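Local coordinates for acidocalcisomal pyrophosphatase (PDB 5C5V), which hydrolyses inorganic pyrophosphate to phosphate, with magnesium as cofactor, and carries an N-terminal EF-hand region beside its pyrophosphatase domain, at the interface of chains A and B and the interface of chains A and C. Residues are numbered along the deposited sequence; one frame, centred on the assembly and turned at random. Chains: chain A/B/C, Acidocalcisomal pyrophosphatase.

Contact 1: the interface of chains A and B. Residues chain A 163, 190-193, 195, 292; chain B 163, 190-193, 195, 292.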
# COMPACT_ATOMS: atom_id res chain seq x y z
N ARG A 163 5.20 8.67 -25.66
CA ARG A 163 4.73 8.18 -26.95
C ARG A 163 5.81 7.97 -28.03
O ARG A 163 5.48 7.62 -29.17
CB ARG A 163 3.67 9.13 -27.49
CG ARG A 163 4.18 10.51 -27.84
CD ARG A 163 3.03 11.37 -28.37
NE ARG A 163 2.05 11.67 -27.33
CZ ARG A 163 0.84 12.16 -27.57
NH1 ARG A 163 0.46 12.40 -28.82
NH2 ARG A 163 -0.01 12.41 -26.57
N LYS A 190 0.48 8.58 -32.70
CA LYS A 190 -0.38 9.70 -33.05
C LYS A 190 -1.62 9.71 -32.16
O LYS A 190 -2.13 10.77 -31.79
CB LYS A 190 -0.76 9.63 -34.52
CG LYS A 190 -1.48 10.83 -35.03
CD LYS A 190 -1.67 10.71 -36.54
CE LYS A 190 -2.64 11.74 -37.07
NZ LYS A 190 -2.96 11.44 -38.50
N HIS A 191 -2.09 8.52 -31.79
CA HIS A 191 -3.33 8.36 -31.04
C HIS A 191 -3.31 9.03 -29.68
O HIS A 191 -4.32 9.56 -29.22
CB HIS A 191 -3.64 6.87 -30.87
CG HIS A 191 -4.89 6.59 -30.10
ND1 HIS A 191 -6.11 7.13 -30.44
CD2 HIS A 191 -5.11 5.82 -29.00
CE1 HIS A 191 -7.03 6.71 -29.59
NE2 HIS A 191 -6.45 5.90 -28.72
N GLY A 192 -2.15 8.98 -29.03
CA GLY A 192 -1.98 9.55 -27.70
C GLY A 192 -0.79 8.89 -27.01
O GLY A 192 -0.05 8.12 -27.63
N ASP A 193 -0.62 9.18 -25.73
CA ASP A 193 0.43 8.54 -24.98
C ASP A 193 0.06 7.11 -24.57
O ASP A 193 -1.12 6.78 -24.39
CB ASP A 193 0.79 9.36 -23.73
CG ASP A 193 1.33 10.72 -24.08
OD1 ASP A 193 2.49 10.78 -24.55
OD2 ASP A 193 0.62 11.73 -23.90
N MET A 195 -0.16 4.67 -21.74
CA MET A 195 -0.56 5.08 -20.40
C MET A 195 -0.14 4.08 -19.35
O MET A 195 -0.51 4.20 -18.18
CB MET A 195 -2.08 5.30 -20.37
CG MET A 195 -2.50 6.29 -21.45
SD MET A 195 -4.25 6.70 -21.50
CE MET A 195 -4.94 5.11 -21.98
N TRP A 292 -7.44 1.14 -26.28
CA TRP A 292 -6.27 1.81 -26.81
C TRP A 292 -5.61 0.96 -27.94
O TRP A 292 -5.33 1.46 -29.03
CB TRP A 292 -5.27 2.08 -25.69
CG TRP A 292 -4.25 3.11 -26.03
CD1 TRP A 292 -4.28 4.45 -25.69
CD2 TRP A 292 -3.04 2.91 -26.78
NE1 TRP A 292 -3.16 5.08 -26.19
CE2 TRP A 292 -2.38 4.16 -26.85
CE3 TRP A 292 -2.45 1.81 -27.39
CZ2 TRP A 292 -1.18 4.33 -27.52
CZ3 TRP A 292 -1.25 1.97 -28.05
CH2 TRP A 292 -0.63 3.23 -28.11
N ARG B 163 -11.01 10.60 -22.99
CA ARG B 163 -10.76 11.85 -23.70
C ARG B 163 -12.02 12.64 -24.12
O ARG B 163 -11.91 13.66 -24.80
CB ARG B 163 -9.90 11.56 -24.93
CG ARG B 163 -10.57 10.71 -25.99
CD ARG B 163 -9.64 10.51 -27.18
NE ARG B 163 -8.47 9.69 -26.84
CZ ARG B 163 -7.38 9.59 -27.60
NH1 ARG B 163 -7.29 10.29 -28.72
NH2 ARG B 163 -6.38 8.81 -27.22
N LYS B 190 -7.77 15.80 -28.93
CA LYS B 190 -7.10 15.26 -30.10
C LYS B 190 -5.71 14.76 -29.71
O LYS B 190 -5.21 13.78 -30.26
CB LYS B 190 -7.02 16.30 -31.22
CG LYS B 190 -6.48 15.74 -32.52
CD LYS B 190 -6.58 16.76 -33.67
CE LYS B 190 -5.77 16.28 -34.88
NZ LYS B 190 -5.65 17.33 -35.94
N HIS B 191 -5.10 15.43 -28.74
CA HIS B 191 -3.73 15.15 -28.32
C HIS B 191 -3.52 13.73 -27.77
O HIS B 191 -2.48 13.12 -27.98
CB HIS B 191 -3.29 16.16 -27.26
CG HIS B 191 -1.89 15.95 -26.77
ND1 HIS B 191 -0.81 15.90 -27.62
CD2 HIS B 191 -1.41 15.75 -25.53
CE1 HIS B 191 0.29 15.71 -26.91
NE2 HIS B 191 -0.05 15.61 -25.64
N GLY B 192 -4.52 13.23 -27.05
CA GLY B 192 -4.44 11.91 -26.47
C GLY B 192 -5.42 11.81 -25.32
O GLY B 192 -6.23 12.72 -25.12
N ASP B 193 -5.36 10.72 -24.57
CA ASP B 193 -6.21 10.60 -23.40
C ASP B 193 -5.65 11.40 -22.23
O ASP B 193 -4.44 11.64 -22.13
CB ASP B 193 -6.37 9.14 -23.00
CG ASP B 193 -7.04 8.31 -24.08
OD1 ASP B 193 -8.27 8.47 -24.29
OD2 ASP B 193 -6.34 7.51 -24.73
N MET B 195 -4.67 11.32 -18.60
CA MET B 195 -4.05 10.14 -18.00
C MET B 195 -4.17 10.14 -16.48
O MET B 195 -3.59 9.29 -15.79
CB MET B 195 -2.58 10.05 -18.44
CG MET B 195 -2.47 10.07 -19.96
SD MET B 195 -0.80 9.84 -20.61
CE MET B 195 -0.01 11.34 -20.05
N TRP B 292 1.73 17.62 -20.85
CA TRP B 292 0.43 17.36 -21.44
C TRP B 292 -0.36 18.67 -21.58
O TRP B 292 -0.88 18.99 -22.65
CB TRP B 292 -0.35 16.35 -20.59
CG TRP B 292 -1.45 15.69 -21.33
CD1 TRP B 292 -1.41 14.46 -21.94
CD2 TRP B 292 -2.77 16.19 -21.56
NE1 TRP B 292 -2.62 14.18 -22.54
CE2 TRP B 292 -3.47 15.23 -22.31
CE3 TRP B 292 -3.43 17.37 -21.19
CZ2 TRP B 292 -4.80 15.40 -22.71
CZ3 TRP B 292 -4.74 17.54 -21.59
CH2 TRP B 292 -5.41 16.56 -22.34
O HOH W 1 -3.73 8.17 -25.12
O HOH W 2 -2.04 11.25 -24.08
O HOH W 3 1.58 14.29 -23.26
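A polar, two-fold symmetric interface between loops of two pyrophosphatase domains joins chains A and B in the deposited assembly. Its core is a pair of reciprocal arginine–histidine contacts. A:Arg163 points its guanidinium end-on at the backbone carbonyl of B:His191. B:His191 O accepts from NH2 of A:Arg163 at 2.9 Å and, almost along its C=O axis, from NH1 at 3.1 Å; arginine suits the place because its flat end can give two N-H groups to one oxygen. The same guanidinium lies over the imidazole of B:His191, the planes 15° apart, with NH2 of A:Arg163 3.5 Å from the ring centroid in a cation-pi contact. B:His191 holds its ring there with CG anti to the backbone N (chi1 -180°).

A:Asp193 fixes the rotation of the arginine from its own chain. Its OD1 accepts from NE of A:Arg163 and its OD2 from NH2 at 2.8 Å, a side-on salt bridge in which both oxygens are met from above the carboxylate plane. Its charge would offset that of the guanidinium. Near the axis, A:Asp193 CB rests 3.5 Å from the thioether SD of B:Met195, a pliable apolar contact. Water 2 links A:Asp193 OD2, at 2.7 Å, to the backbone O of B:Asp193, and water 3 lies between A:Asp193 OD2 and B:His191 NE2. The site ties two catalytic domains together by a paired, charge-balanced grip, plausibly one of the two-fold contacts of the assembly.

Contact 2: the interface of chains A and C. Residues chain A 92-96, 115, 133; chain C 138-143.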
# COMPACT_ATOMS: atom_id res chain seq x y z
N HIS A 92 29.24 -16.30 -10.82
CA HIS A 92 29.63 -14.91 -11.03
C HIS A 92 28.40 -14.07 -11.35
O HIS A 92 27.72 -14.32 -12.34
CB HIS A 92 30.65 -14.78 -12.15
CG HIS A 92 31.97 -15.40 -11.85
ND1 HIS A 92 33.08 -15.20 -12.64
CD2 HIS A 92 32.37 -16.20 -10.83
CE1 HIS A 92 34.11 -15.86 -12.13
NE2 HIS A 92 33.71 -16.47 -11.03
N GLN A 93 28.13 -13.08 -10.52
CA GLN A 93 27.05 -12.16 -10.79
C GLN A 93 27.39 -11.27 -11.98
O GLN A 93 28.52 -10.78 -12.11
CB GLN A 93 26.75 -11.33 -9.55
CG GLN A 93 25.52 -10.48 -9.69
CD GLN A 93 25.03 -9.94 -8.36
OE1 GLN A 93 25.82 -9.69 -7.44
NE2 GLN A 93 23.72 -9.77 -8.24
N GLN A 94 26.42 -11.09 -12.88
CA GLN A 94 26.58 -10.19 -14.02
C GLN A 94 25.75 -8.94 -13.79
O GLN A 94 24.54 -9.01 -13.57
CB GLN A 94 26.16 -10.87 -15.32
CG GLN A 94 26.79 -12.24 -15.56
CD GLN A 94 28.27 -12.15 -15.84
OE1 GLN A 94 28.73 -11.24 -16.52
NE2 GLN A 94 29.03 -13.08 -15.28
N GLN A 95 26.39 -7.78 -13.86
CA GLN A 95 25.68 -6.51 -13.72
C GLN A 95 25.21 -6.04 -15.08
O GLN A 95 26.01 -5.87 -15.99
CB GLN A 95 26.59 -5.46 -13.08
CG GLN A 95 26.03 -4.05 -13.09
CD GLN A 95 24.77 -3.92 -12.27
OE1 GLN A 95 24.76 -4.22 -11.08
NE2 GLN A 95 23.69 -3.49 -12.91
N LEU A 96 23.90 -5.85 -15.23
CA LEU A 96 23.38 -5.30 -16.47
C LEU A 96 23.74 -3.84 -16.54
O LEU A 96 23.50 -3.09 -15.60
CB LEU A 96 21.87 -5.50 -16.58
CG LEU A 96 21.30 -5.24 -17.98
CD1 LEU A 96 21.95 -6.18 -19.00
CD2 LEU A 96 19.78 -5.39 -17.99
N PHE A 115 27.16 -6.77 -20.12
CA PHE A 115 27.36 -7.47 -18.87
C PHE A 115 28.69 -7.03 -18.31
O PHE A 115 29.68 -6.96 -19.03
CB PHE A 115 27.36 -8.99 -19.05
CG PHE A 115 26.00 -9.60 -19.12
CD1 PHE A 115 24.88 -8.79 -19.16
CD2 PHE A 115 25.83 -10.97 -19.12
CE1 PHE A 115 23.62 -9.35 -19.21
CE2 PHE A 115 24.57 -11.52 -19.18
CZ PHE A 115 23.47 -10.71 -19.22
N PRO A 133 17.62 -13.09 -18.82
CA PRO A 133 16.78 -14.25 -18.55
C PRO A 133 15.30 -13.87 -18.53
O PRO A 133 14.95 -12.84 -17.97
CB PRO A 133 17.24 -14.73 -17.16
CG PRO A 133 18.53 -14.04 -16.91
CD PRO A 133 18.49 -12.76 -17.68
N ASP C 138 21.01 -11.76 -7.64
CA ASP C 138 20.52 -12.18 -8.95
C ASP C 138 21.68 -12.59 -9.84
O ASP C 138 22.70 -11.90 -9.87
CB ASP C 138 19.75 -11.05 -9.63
CG ASP C 138 18.35 -10.89 -9.10
OD1 ASP C 138 17.71 -11.92 -8.76
OD2 ASP C 138 17.90 -9.72 -9.00
N LEU C 139 21.52 -13.69 -10.57
CA LEU C 139 22.53 -14.12 -11.54
C LEU C 139 22.82 -12.99 -12.53
O LEU C 139 23.97 -12.64 -12.79
CB LEU C 139 22.08 -15.39 -12.27
N VAL C 140 21.75 -12.43 -13.09
CA VAL C 140 21.87 -11.23 -13.90
C VAL C 140 21.23 -10.09 -13.11
O VAL C 140 20.02 -10.08 -12.88
CB VAL C 140 21.20 -11.41 -15.28
CG1 VAL C 140 21.36 -10.16 -16.12
CG2 VAL C 140 21.80 -12.59 -16.00
N ARG C 141 22.05 -9.16 -12.65
CA ARG C 141 21.54 -8.07 -11.84
C ARG C 141 20.96 -6.98 -12.74
O ARG C 141 21.69 -6.29 -13.44
CB ARG C 141 22.63 -7.50 -10.93
CG ARG C 141 22.15 -6.29 -10.14
CD ARG C 141 22.78 -6.17 -8.77
NE ARG C 141 21.96 -5.32 -7.90
CZ ARG C 141 22.07 -3.99 -7.84
NH1 ARG C 141 22.95 -3.35 -8.60
NH2 ARG C 141 21.28 -3.31 -7.01
N THR C 142 19.63 -6.82 -12.71
CA THR C 142 18.96 -5.90 -13.62
C THR C 142 18.73 -4.54 -12.96
O THR C 142 18.64 -3.52 -13.64
CB THR C 142 17.60 -6.44 -14.10
OG1 THR C 142 16.74 -6.68 -12.98
CG2 THR C 142 17.78 -7.73 -14.90
N LYS C 143 18.64 -4.50 -11.64
CA LYS C 143 18.56 -3.21 -10.98
C LYS C 143 19.80 -2.42 -11.38
O LYS C 143 20.89 -2.99 -11.54
CB LYS C 143 18.43 -3.36 -9.46
CG LYS C 143 17.16 -4.10 -9.04
CD LYS C 143 16.95 -4.08 -7.53
CE LYS C 143 15.74 -4.93 -7.12
NZ LYS C 143 16.11 -6.39 -7.02
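An intermolecular parallel beta pairing sets strand 94-101 of chain A alongside the short strand 140-141 of chain C. C:Val140 and C:Arg141 bury the most surface. The backbone N of C:Arg141 donates to A:Gln94 O at 2.7 Å, nearly along the C=O axis, and its carbonyl O accepts from A:Leu96 N at 2.9 Å. Two residues earlier, C:Leu139 O takes the backbone N-H of A:Gln94 in a nearly straight bond (172° at H).

C:Val140 turns its branched side chain away from these bonds and forks between two apolar groups. CG1, anti to the backbone N (chi1 -179°), approaches CZ on the rim of the A:Phe115 ring at 3.8 Å, while CG2 meets CG of A:Pro133 at 3.7 Å. A beta-branched residue both favours the extended backbone and offers a methyl to each neighbour.

C:Arg141 lies alongside A:Gln95, the two chains extending in parallel and both bent at chi2. Its NH1 reaches a lone pair of the amide oxygen, A:Gln95 OE1, at 3.2 Å. Glutamine suits this place because the nitrogen of the same amide donates: NE2 of A:Gln95 gives one hydrogen to C:Lys143 O at 3.2 Å and another to its neighbour A:Leu96 O at 2.7 Å, which holds the amide flat against rotation.

Contact 3: the interface of chains A and C. Residues chain A 328, 331-332, 335-336; chain C 15-16, 35, 86-87.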
# COMPACT_ATOMS: atom_id res chain seq x y z
N ASN A 328 9.89 -21.43 -26.09
CA ASN A 328 10.25 -22.57 -26.93
C ASN A 328 10.55 -22.13 -28.35
O ASN A 328 11.54 -22.56 -28.94
CB ASN A 328 9.13 -23.60 -26.94
CG ASN A 328 8.97 -24.27 -25.62
OD1 ASN A 328 9.91 -24.35 -24.84
ND2 ASN A 328 7.78 -24.77 -25.34
N HIS A 331 13.76 -20.52 -28.41
CA HIS A 331 14.82 -21.53 -28.35
C HIS A 331 15.06 -22.06 -29.75
O HIS A 331 16.21 -22.24 -30.16
CB HIS A 331 14.46 -22.70 -27.42
CG HIS A 331 14.79 -22.45 -25.97
ND1 HIS A 331 16.08 -22.51 -25.48
CD2 HIS A 331 14.00 -22.17 -24.91
CE1 HIS A 331 16.07 -22.25 -24.18
NE2 HIS A 331 14.82 -22.05 -23.81
N ASN A 332 13.99 -22.31 -30.49
CA ASN A 332 14.12 -22.83 -31.85
C ASN A 332 14.77 -21.80 -32.77
O ASN A 332 15.56 -22.15 -33.65
CB ASN A 332 12.76 -23.24 -32.42
CG ASN A 332 12.88 -23.95 -33.77
OD1 ASN A 332 12.63 -23.36 -34.82
ND2 ASN A 332 13.26 -25.22 -33.74
N LYS A 335 18.80 -21.02 -30.65
CA LYS A 335 19.63 -22.19 -30.38
C LYS A 335 19.69 -23.13 -31.59
O LYS A 335 20.76 -23.47 -32.07
CB LYS A 335 19.12 -22.96 -29.17
CG LYS A 335 18.79 -22.10 -27.97
CD LYS A 335 20.01 -21.36 -27.46
CE LYS A 335 19.73 -20.72 -26.11
NZ LYS A 335 20.91 -19.95 -25.62
N VAL A 336 18.52 -23.53 -32.08
CA VAL A 336 18.44 -24.47 -33.19
C VAL A 336 18.78 -23.85 -34.54
O VAL A 336 19.59 -24.39 -35.29
CB VAL A 336 17.04 -25.11 -33.28
CG1 VAL A 336 16.96 -26.08 -34.44
CG2 VAL A 336 16.70 -25.80 -31.97
N ALA C 15 11.67 -27.38 -28.07
CA ALA C 15 12.05 -26.43 -29.10
C ALA C 15 11.66 -26.94 -30.48
O ALA C 15 11.75 -26.20 -31.47
CB ALA C 15 13.53 -26.13 -29.03
N PHE C 16 11.22 -28.19 -30.55
CA PHE C 16 10.76 -28.76 -31.82
C PHE C 16 9.29 -29.12 -31.76
O PHE C 16 8.73 -29.61 -32.73
CB PHE C 16 11.60 -29.98 -32.21
CG PHE C 16 13.03 -29.65 -32.53
CD1 PHE C 16 13.40 -29.26 -33.80
CD2 PHE C 16 14.01 -29.73 -31.55
CE1 PHE C 16 14.71 -28.94 -34.09
CE2 PHE C 16 15.32 -29.42 -31.83
CZ PHE C 16 15.67 -29.02 -33.11
N TYR C 35 19.60 -30.77 -36.68
CA TYR C 35 20.21 -30.09 -35.55
C TYR C 35 21.19 -30.99 -34.79
O TYR C 35 22.34 -30.61 -34.56
CB TYR C 35 19.14 -29.55 -34.60
CG TYR C 35 19.68 -29.06 -33.27
CD1 TYR C 35 20.43 -27.89 -33.20
CD2 TYR C 35 19.42 -29.75 -32.10
CE1 TYR C 35 20.93 -27.43 -31.99
CE2 TYR C 35 19.91 -29.29 -30.89
CZ TYR C 35 20.66 -28.14 -30.84
OH TYR C 35 21.14 -27.69 -29.63
N ASP C 86 23.42 -25.45 -25.52
CA ASP C 86 22.22 -24.73 -25.92
C ASP C 86 21.06 -24.90 -24.94
O ASP C 86 20.26 -23.99 -24.77
CB ASP C 86 21.79 -25.17 -27.32
CG ASP C 86 22.68 -24.62 -28.40
OD1 ASP C 86 23.30 -23.56 -28.15
OD2 ASP C 86 22.76 -25.22 -29.49
N PHE C 87 20.98 -26.05 -24.28
CA PHE C 87 19.78 -26.39 -23.54
C PHE C 87 19.98 -26.74 -22.07
O PHE C 87 19.02 -27.03 -21.37
CB PHE C 87 19.06 -27.55 -24.24
CG PHE C 87 18.34 -27.13 -25.49
CD1 PHE C 87 17.09 -26.53 -25.41
CD2 PHE C 87 18.92 -27.32 -26.74
CE1 PHE C 87 16.43 -26.13 -26.55
CE2 PHE C 87 18.26 -26.93 -27.89
CZ PHE C 87 17.01 -26.33 -27.79
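Apolar contacts dominate this helix-to-EF-hand-region interface of chains A and C. A:Val336 and C:Phe16 meet tip to tip: CZ of the phenyl ring pushes into the fork of the valine, 3.5 Å from CG1 and 3.6 Å from CG2, so that the branched residue cups the ring end. C:Tyr35 closes in beside it, CD1 lying 4.0 Å from A:Val336 CA. Five residues back on the helix, A:His331 and C:Phe87 run antiparallel alongside each other, the histidine ND1 3.8 Å from the ring carbon CE1, while the small C:Ala15 brings its methyl CB to 3.9 Å from A:His331 CB.

Polar groups are close but loosely matched. The amide nitrogen A:Asn332 ND2 comes within 2.9 Å of C:Ala15 O, yet the amide hydrogens are not directed at it, so the pair is no hydrogen bond. A:Lys335, bent at chi2 (-61°), lays its methylenes past C:Asp86, with CE 3.6 Å from the backbone O of C:Asp86; this carbonyl near a helix C-terminus and the nearby carboxylate may favour the lysine's charge. C:Tyr35 OH positions that carboxylate by donating to the anti lone pair of C:Asp86 OD2.

In the fold, the end of the C-terminal helix 316-336 of chain A lies against a surface that C:Ala15 and C:Phe16 form with helices 26-36 and 73-87 of chain C.

Contact 4: the interface of chains A and C. Residues chain A 210, 324-325, 328-329; chain C 14, 18-20.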
# COMPACT_ATOMS: atom_id res chain seq x y z
N VAL A 210 4.49 -20.40 -36.81
CA VAL A 210 3.47 -21.04 -36.00
C VAL A 210 2.07 -20.51 -36.32
O VAL A 210 1.84 -19.30 -36.30
CB VAL A 210 3.75 -20.85 -34.48
CG1 VAL A 210 2.54 -21.26 -33.65
CG2 VAL A 210 4.98 -21.67 -34.05
N ASP A 324 5.50 -19.38 -22.09
CA ASP A 324 6.31 -20.59 -22.14
C ASP A 324 6.52 -21.07 -23.58
O ASP A 324 7.64 -21.40 -23.99
CB ASP A 324 5.64 -21.70 -21.32
CG ASP A 324 6.37 -23.04 -21.42
OD1 ASP A 324 7.57 -23.09 -21.09
OD2 ASP A 324 5.75 -24.04 -21.84
N GLU A 325 5.43 -21.10 -24.33
CA GLU A 325 5.47 -21.54 -25.72
C GLU A 325 6.29 -20.58 -26.59
O GLU A 325 7.01 -21.03 -27.48
CB GLU A 325 4.06 -21.70 -26.26
CG GLU A 325 3.30 -22.83 -25.58
CD GLU A 325 1.86 -22.94 -26.05
OE1 GLU A 325 1.42 -22.14 -26.92
OE2 GLU A 325 1.14 -23.80 -25.50
N ASN A 328 9.89 -21.43 -26.09
CA ASN A 328 10.25 -22.57 -26.93
C ASN A 328 10.55 -22.13 -28.35
O ASN A 328 11.54 -22.56 -28.94
CB ASN A 328 9.13 -23.60 -26.94
CG ASN A 328 8.97 -24.27 -25.62
OD1 ASN A 328 9.91 -24.35 -24.84
ND2 ASN A 328 7.78 -24.77 -25.34
N MET A 329 9.69 -21.27 -28.89
CA MET A 329 9.86 -20.74 -30.23
C MET A 329 11.17 -19.95 -30.32
O MET A 329 11.88 -20.02 -31.32
CB MET A 329 8.68 -19.83 -30.62
CG MET A 329 7.32 -20.51 -30.68
SD MET A 329 5.94 -19.31 -30.66
CE MET A 329 4.56 -20.43 -30.50
N SER C 14 11.01 -29.63 -26.66
CA SER C 14 10.04 -28.55 -26.68
C SER C 14 10.39 -27.51 -27.73
O SER C 14 9.51 -26.84 -28.25
CB SER C 14 9.93 -27.89 -25.32
OG SER C 14 9.37 -28.79 -24.38
N VAL C 18 6.93 -26.64 -30.04
CA VAL C 18 6.84 -25.39 -29.27
C VAL C 18 5.44 -25.16 -28.69
O VAL C 18 5.23 -24.51 -27.67
CB VAL C 18 7.23 -24.19 -30.16
CG1 VAL C 18 8.69 -24.30 -30.57
CG2 VAL C 18 6.33 -24.14 -31.40
N THR C 19 4.49 -25.75 -29.39
CA THR C 19 3.08 -25.64 -29.11
C THR C 19 2.55 -26.81 -28.28
O THR C 19 1.34 -26.90 -28.01
CB THR C 19 2.36 -25.50 -30.47
OG1 THR C 19 2.01 -24.12 -30.65
CG2 THR C 19 1.18 -26.42 -30.63
N HIS C 20 3.45 -27.69 -27.85
CA HIS C 20 3.12 -28.85 -27.02
C HIS C 20 2.05 -29.75 -27.66
O HIS C 20 1.07 -30.12 -27.01
CB HIS C 20 2.66 -28.42 -25.63
CG HIS C 20 3.74 -27.75 -24.84
ND1 HIS C 20 5.07 -28.14 -24.90
CD2 HIS C 20 3.70 -26.71 -23.97
CE1 HIS C 20 5.79 -27.37 -24.10
NE2 HIS C 20 4.98 -26.49 -23.53
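C:Val18, in the loop of an EF-hand-like helix-loop-helix, buries the most surface here, against helix 316-336 of chain A. Its CB sits 3.7 Å from CG of A:Met329, which lies nearly perpendicular to it on an extended, flexible chain. CG1 touches A:Asn328 CB, also at 3.7 Å, while CG2 comes to 3.9 Å from A:Val210 CG2, the two valines lying antiparallel. A compact branched residue thus fills three directions at once. On the polar side, the backbone O of C:Val18 faces the aliphatic stem of A:Glu325, 3.3 Å from CG, and receives a weak hydrogen bond from A:Asn328 ND2.

The firmest polar link is C:His20 NE2 to the carboxylate oxygen A:Asp324 OD2, 3.1 Å long and nearly straight (168° at H). The acid lies at the edge of the imidazole, in its plane, and is met almost along its C-O axis. Its negative charge may favour a protonated histidine.

Further out, A:Asp324 turns CG anti to the backbone N (chi1 175°), which carries its carboxylate to the ring. C:Ser14 CB packs against A:Asn328 OD1 at 3.6 Å. The site seats the EF-hand loop of one chain on the C-terminal helix of another, plausibly stabilising their association.

Contacts 3 and 4 adjoin along helix 316-336 of chain A and may act as one surface: their C-alpha centres are about 10 Å apart, they share A:Asn328, and both set that helix against the N-terminal EF-hand region of chain C. Contact 2 belongs to the same pair of chains but lies about 23 Å from contact 3 and 26 Å from contact 4, adding a strand pairing to the helix packing. Contact 1 is 35 to 40 Å from these three centres and uses a different partner, chain B. Chain A therefore binds two neighbours through separate surfaces, which would let two-fold pairings combine into the deposited tetramer.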